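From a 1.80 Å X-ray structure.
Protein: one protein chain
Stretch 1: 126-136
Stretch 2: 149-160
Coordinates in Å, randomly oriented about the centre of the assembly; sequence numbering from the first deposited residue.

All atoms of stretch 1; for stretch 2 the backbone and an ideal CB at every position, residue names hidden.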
# COMPACT_ATOMS: atom_id res chain seq x y z
N ASP A 126 -6.08 -0.92 -23.01
CA ASP A 126 -6.41 0.46 -23.32
C ASP A 126 -6.17 1.35 -22.10
O ASP A 126 -6.24 2.58 -22.19
CB ASP A 126 -7.85 0.59 -23.84
CG ASP A 126 -8.91 0.05 -22.87
OD1 ASP A 126 -8.55 -0.48 -21.79
OD2 ASP A 126 -10.11 0.14 -23.21
N PHE A 127 -5.85 0.72 -20.98
CA PHE A 127 -5.63 1.42 -19.72
C PHE A 127 -4.67 0.59 -18.88
O PHE A 127 -4.79 -0.63 -18.84
CB PHE A 127 -6.97 1.58 -18.99
CG PHE A 127 -6.87 2.22 -17.62
CD1 PHE A 127 -7.06 3.58 -17.47
CD2 PHE A 127 -6.64 1.45 -16.49
CE1 PHE A 127 -6.99 4.18 -16.21
CE2 PHE A 127 -6.58 2.03 -15.22
CZ PHE A 127 -6.76 3.40 -15.08
N ALA A 128 -3.72 1.24 -18.21
CA ALA A 128 -2.79 0.52 -17.35
C ALA A 128 -2.60 1.30 -16.07
O ALA A 128 -2.59 2.53 -16.11
CB ALA A 128 -1.46 0.32 -18.04
N THR A 129 -2.46 0.60 -14.95
CA THR A 129 -2.22 1.26 -13.67
C THR A 129 -1.29 0.40 -12.83
O THR A 129 -1.14 -0.79 -13.09
CB THR A 129 -3.54 1.49 -12.90
OG1 THR A 129 -3.27 2.21 -11.68
CG2 THR A 129 -4.21 0.16 -12.57
N GLY A 130 -0.65 1.00 -11.82
CA GLY A 130 0.32 0.30 -11.00
C GLY A 130 1.23 1.26 -10.26
O GLY A 130 1.07 2.48 -10.39
N TRP A 131 2.16 0.74 -9.47
CA TRP A 131 3.21 1.56 -8.90
C TRP A 131 4.03 2.16 -10.04
O TRP A 131 4.11 1.57 -11.12
CB TRP A 131 4.10 0.72 -7.99
CG TRP A 131 3.49 0.41 -6.65
CD1 TRP A 131 2.75 -0.70 -6.32
CD2 TRP A 131 3.58 1.21 -5.46
NE1 TRP A 131 2.38 -0.63 -4.99
CE2 TRP A 131 2.87 0.52 -4.44
CE3 TRP A 131 4.18 2.43 -5.15
CZ2 TRP A 131 2.76 1.03 -3.14
CZ3 TRP A 131 4.08 2.93 -3.86
CH2 TRP A 131 3.37 2.23 -2.87
N PRO A 132 4.60 3.35 -9.83
CA PRO A 132 5.41 4.06 -10.83
C PRO A 132 6.50 3.21 -11.48
O PRO A 132 6.71 3.35 -12.69
CB PRO A 132 6.04 5.20 -10.02
CG PRO A 132 5.01 5.51 -9.01
CD PRO A 132 4.41 4.17 -8.62
N ASP A 133 7.17 2.35 -10.72
CA ASP A 133 8.23 1.51 -11.29
C ASP A 133 7.75 0.56 -12.40
O ASP A 133 8.54 0.14 -13.24
CB ASP A 133 8.95 0.72 -10.20
CG ASP A 133 10.10 1.49 -9.59
OD1 ASP A 133 10.07 2.73 -9.66
OD2 ASP A 133 11.03 0.84 -9.06
N SER A 134 6.45 0.25 -12.39
CA SER A 134 5.83 -0.58 -13.43
C SER A 134 5.98 0.02 -14.81
O SER A 134 5.85 -0.67 -15.82
CB SER A 134 4.32 -0.74 -13.16
OG SER A 134 4.07 -1.21 -11.85
N PHE A 135 6.22 1.33 -14.86
CA PHE A 135 6.25 2.04 -16.13
C PHE A 135 7.64 2.58 -16.42
O PHE A 135 7.82 3.47 -17.26
CB PHE A 135 5.19 3.14 -16.12
CG PHE A 135 3.82 2.61 -15.80
CD1 PHE A 135 3.09 1.92 -16.77
CD2 PHE A 135 3.27 2.75 -14.53
CE1 PHE A 135 1.83 1.40 -16.48
CE2 PHE A 135 2.01 2.23 -14.23
CZ PHE A 135 1.29 1.56 -15.21
N SER A 136 8.62 2.01 -15.73
CA SER A 136 10.03 2.37 -15.89
C SER A 136 10.72 1.41 -16.86
O SER A 136 10.08 0.52 -17.41
CB SER A 136 10.74 2.35 -14.54
OG SER A 136 10.81 1.03 -14.03
N UNK A 149 -1.44 4.25 -27.57
CA UNK A 149 -2.70 4.85 -27.12
C UNK A 149 -3.24 4.31 -25.79
O UNK A 149 -4.41 4.50 -25.46
CB UNK A 149 -3.76 4.64 -28.20
N UNK A 150 -2.39 3.64 -25.02
CA UNK A 150 -2.78 3.19 -23.69
C UNK A 150 -2.81 4.39 -22.73
O UNK A 150 -1.86 5.17 -22.69
CB UNK A 150 -1.82 2.11 -23.18
N UNK A 151 -3.90 4.54 -21.98
CA UNK A 151 -3.99 5.54 -20.91
C UNK A 151 -3.38 5.00 -19.62
O UNK A 151 -3.73 3.89 -19.19
CB UNK A 151 -5.45 5.95 -20.67
N UNK A 152 -2.49 5.76 -19.00
CA UNK A 152 -1.84 5.32 -17.78
C UNK A 152 -2.30 6.18 -16.62
O UNK A 152 -2.31 7.41 -16.72
CB UNK A 152 -0.32 5.37 -17.92
N UNK A 153 -2.68 5.54 -15.52
CA UNK A 153 -3.11 6.26 -14.32
C UNK A 153 -2.42 5.67 -13.12
O UNK A 153 -2.37 4.45 -12.96
CB UNK A 153 -4.63 6.21 -14.15
N UNK A 154 -1.90 6.54 -12.25
CA UNK A 154 -1.22 6.08 -11.03
C UNK A 154 -1.84 6.77 -9.82
O UNK A 154 -1.98 8.00 -9.83
CB UNK A 154 0.28 6.36 -11.10
N UNK A 155 -2.23 5.99 -8.80
CA UNK A 155 -2.77 6.61 -7.58
C UNK A 155 -1.81 7.67 -7.04
O UNK A 155 -0.59 7.44 -6.94
CB UNK A 155 -3.03 5.55 -6.51
N UNK A 156 -2.35 8.84 -6.70
CA UNK A 156 -1.53 9.88 -6.08
C UNK A 156 -0.89 9.40 -4.79
O UNK A 156 0.16 9.90 -4.40
CB UNK A 156 -2.37 11.13 -5.81
N UNK A 157 -1.53 8.43 -4.13
CA UNK A 157 -1.02 7.96 -2.83
C UNK A 157 0.30 7.22 -3.00
O UNK A 157 1.02 6.96 -2.04
CB UNK A 157 -2.04 7.05 -2.15
N UNK A 158 0.61 6.88 -4.24
CA UNK A 158 1.84 6.17 -4.57
C UNK A 158 2.90 7.07 -5.18
O UNK A 158 3.96 6.59 -5.59
CB UNK A 158 1.53 5.02 -5.53
N UNK A 159 2.63 8.37 -5.24
CA UNK A 159 3.51 9.30 -5.97
C UNK A 159 4.43 10.18 -5.13
O UNK A 159 5.39 10.75 -5.65
CB UNK A 159 2.64 10.22 -6.83
N UNK A 160 4.14 10.31 -3.83
CA UNK A 160 4.96 11.20 -3.02
C UNK A 160 4.83 10.94 -1.53
O UNK A 160 3.95 10.20 -1.08
CB UNK A 160 4.59 12.66 -3.32

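Position 149 has phi/psi of 68/17, a left-handed backbone that favours glycine, asparagine or aspartate but admits others. Its ideal CB has no atom of stretch 1 within reach. The residue is Lys149, and the end of its side chain leads away.

At 150 the CB points sideways, 4.5 Å from Asp126 C. The methyl of Ala128 lies further along, so a small or branched apolar residue would suit. It is Val150; its CG1 lies 4.0 Å from Ala128 CB.

Position 151 begins the parallel pairing. Its N donates to Asp126 O (3.1 Å), and its O accepts from Ala128 N (2.8 Å). The CB lies on the same sheet face as the Phe127 ring, 3.8 Å from Asp126 O, where polar or apolar chains could fit. It is Asn151. One water accepts from Asn151 ND2 (2.7 Å) and donates to Asp126 O (2.9 Å), so this carbonyl is bound twice.

The CB of 152 is on the Ala128 face, 4.7 Å from Phe135 CE1. An aliphatic chain such as valine, leucine or isoleucine could reach that ring. Ile152 does so: its CG2 sits over the ring face, 3.8 Å from Phe135 CZ.

At 153 the N donates to Ala128 O (3.1 Å). The CB returns to the Phe127 face, 3.6 Å from Phe127 CZ. Large apolar or aromatic residues would suit. Trp153 is found, its CE3 3.4 Å from Thr129 OG1. Thr129 OG1 also donates to the backbone Trp153 O (2.7 Å), tying the two stretches together here through a side chain.

At 154 the CB points sideways, 4.0 Å from Gly130 O, with Pro132 and Phe135 beyond. Apart from the carbonyl the neighbours are apolar, so an aliphatic chain would suit. Ile154 places CG2 4.1 Å from Pro132 CD and CD1 4.1 Å from Phe135 CD2.

At 155 a phi of -52 admits proline and most others, and little of stretch 1 is near the CB. It is Pro155.

Positions 156 and 157 have helical angles and no close neighbour in stretch 1, so many residues would do. They are Glu156 and Ser157.

At 158 the CB points toward stretch 1, 3.7 Å from Trp131 CZ3. A long, flexible apolar chain could lie along the indole. It is Met158, as selenomethionine. CG packs over the six-membered ring of Trp131, and SE over the five-membered ring.

At 159 the CB points away, which restricts little. Leu159 nevertheless brings CD2 to 3.8 Å from Pro132 CG.

Position 160 is out of reach and could be almost anything. It is Ser160.

Stretch 2 149-160: KVNIWIPESMLS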
# COMPACT_ATOMS: atom_id res chain seq x y z
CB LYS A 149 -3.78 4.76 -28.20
CG LYS A 149 -3.38 5.36 -29.55
CD LYS A 149 -4.40 5.01 -30.63
CE LYS A 149 -4.15 5.77 -31.92
NZ LYS A 149 -5.11 5.39 -32.99
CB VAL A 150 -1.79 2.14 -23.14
CG1 VAL A 150 -2.16 1.74 -21.70
CG2 VAL A 150 -1.75 0.91 -24.06
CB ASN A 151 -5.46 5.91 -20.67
CG ASN A 151 -6.06 6.70 -21.83
OD1 ASN A 151 -5.42 7.60 -22.37
ND2 ASN A 151 -7.29 6.36 -22.21
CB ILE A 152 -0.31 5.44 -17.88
CG1 ILE A 152 0.20 4.66 -19.09
CG2 ILE A 152 0.35 4.93 -16.60
CD1 ILE A 152 1.70 4.81 -19.34
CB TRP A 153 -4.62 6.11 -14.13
CG TRP A 153 -5.09 6.78 -12.87
CD1 TRP A 153 -5.27 8.11 -12.68
CD2 TRP A 153 -5.44 6.14 -11.64
NE1 TRP A 153 -5.71 8.35 -11.40
CE2 TRP A 153 -5.83 7.15 -10.74
CE3 TRP A 153 -5.47 4.81 -11.21
CZ2 TRP A 153 -6.24 6.87 -9.43
CZ3 TRP A 153 -5.88 4.53 -9.91
CH2 TRP A 153 -6.26 5.57 -9.04
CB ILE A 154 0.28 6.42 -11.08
CG1 ILE A 154 0.94 5.70 -12.26
CG2 ILE A 154 0.97 6.04 -9.76
CD1 ILE A 154 2.35 6.16 -12.53
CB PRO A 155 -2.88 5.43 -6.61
CG PRO A 155 -3.14 4.23 -7.52
CD PRO A 155 -2.29 4.52 -8.76
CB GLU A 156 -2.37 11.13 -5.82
CG GLU A 156 -2.82 11.85 -7.09
CD GLU A 156 -1.66 12.49 -7.84
OE1 GLU A 156 -0.74 13.02 -7.18
OE2 GLU A 156 -1.68 12.47 -9.10
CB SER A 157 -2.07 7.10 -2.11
OG SER A 157 -2.46 5.98 -2.91
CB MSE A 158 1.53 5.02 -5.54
CG MSE A 158 0.54 4.01 -5.00
SE MSE A 158 0.16 2.69 -6.38
CE MSE A 158 -1.12 1.74 -5.30
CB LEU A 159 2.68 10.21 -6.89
CG LEU A 159 2.12 9.51 -8.12
CD1 LEU A 159 1.38 10.50 -9.02
CD2 LEU A 159 3.27 8.87 -8.88
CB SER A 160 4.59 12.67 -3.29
OG SER A 160 3.52 13.07 -2.45
O HOH W 1 -8.51 4.08 -21.33
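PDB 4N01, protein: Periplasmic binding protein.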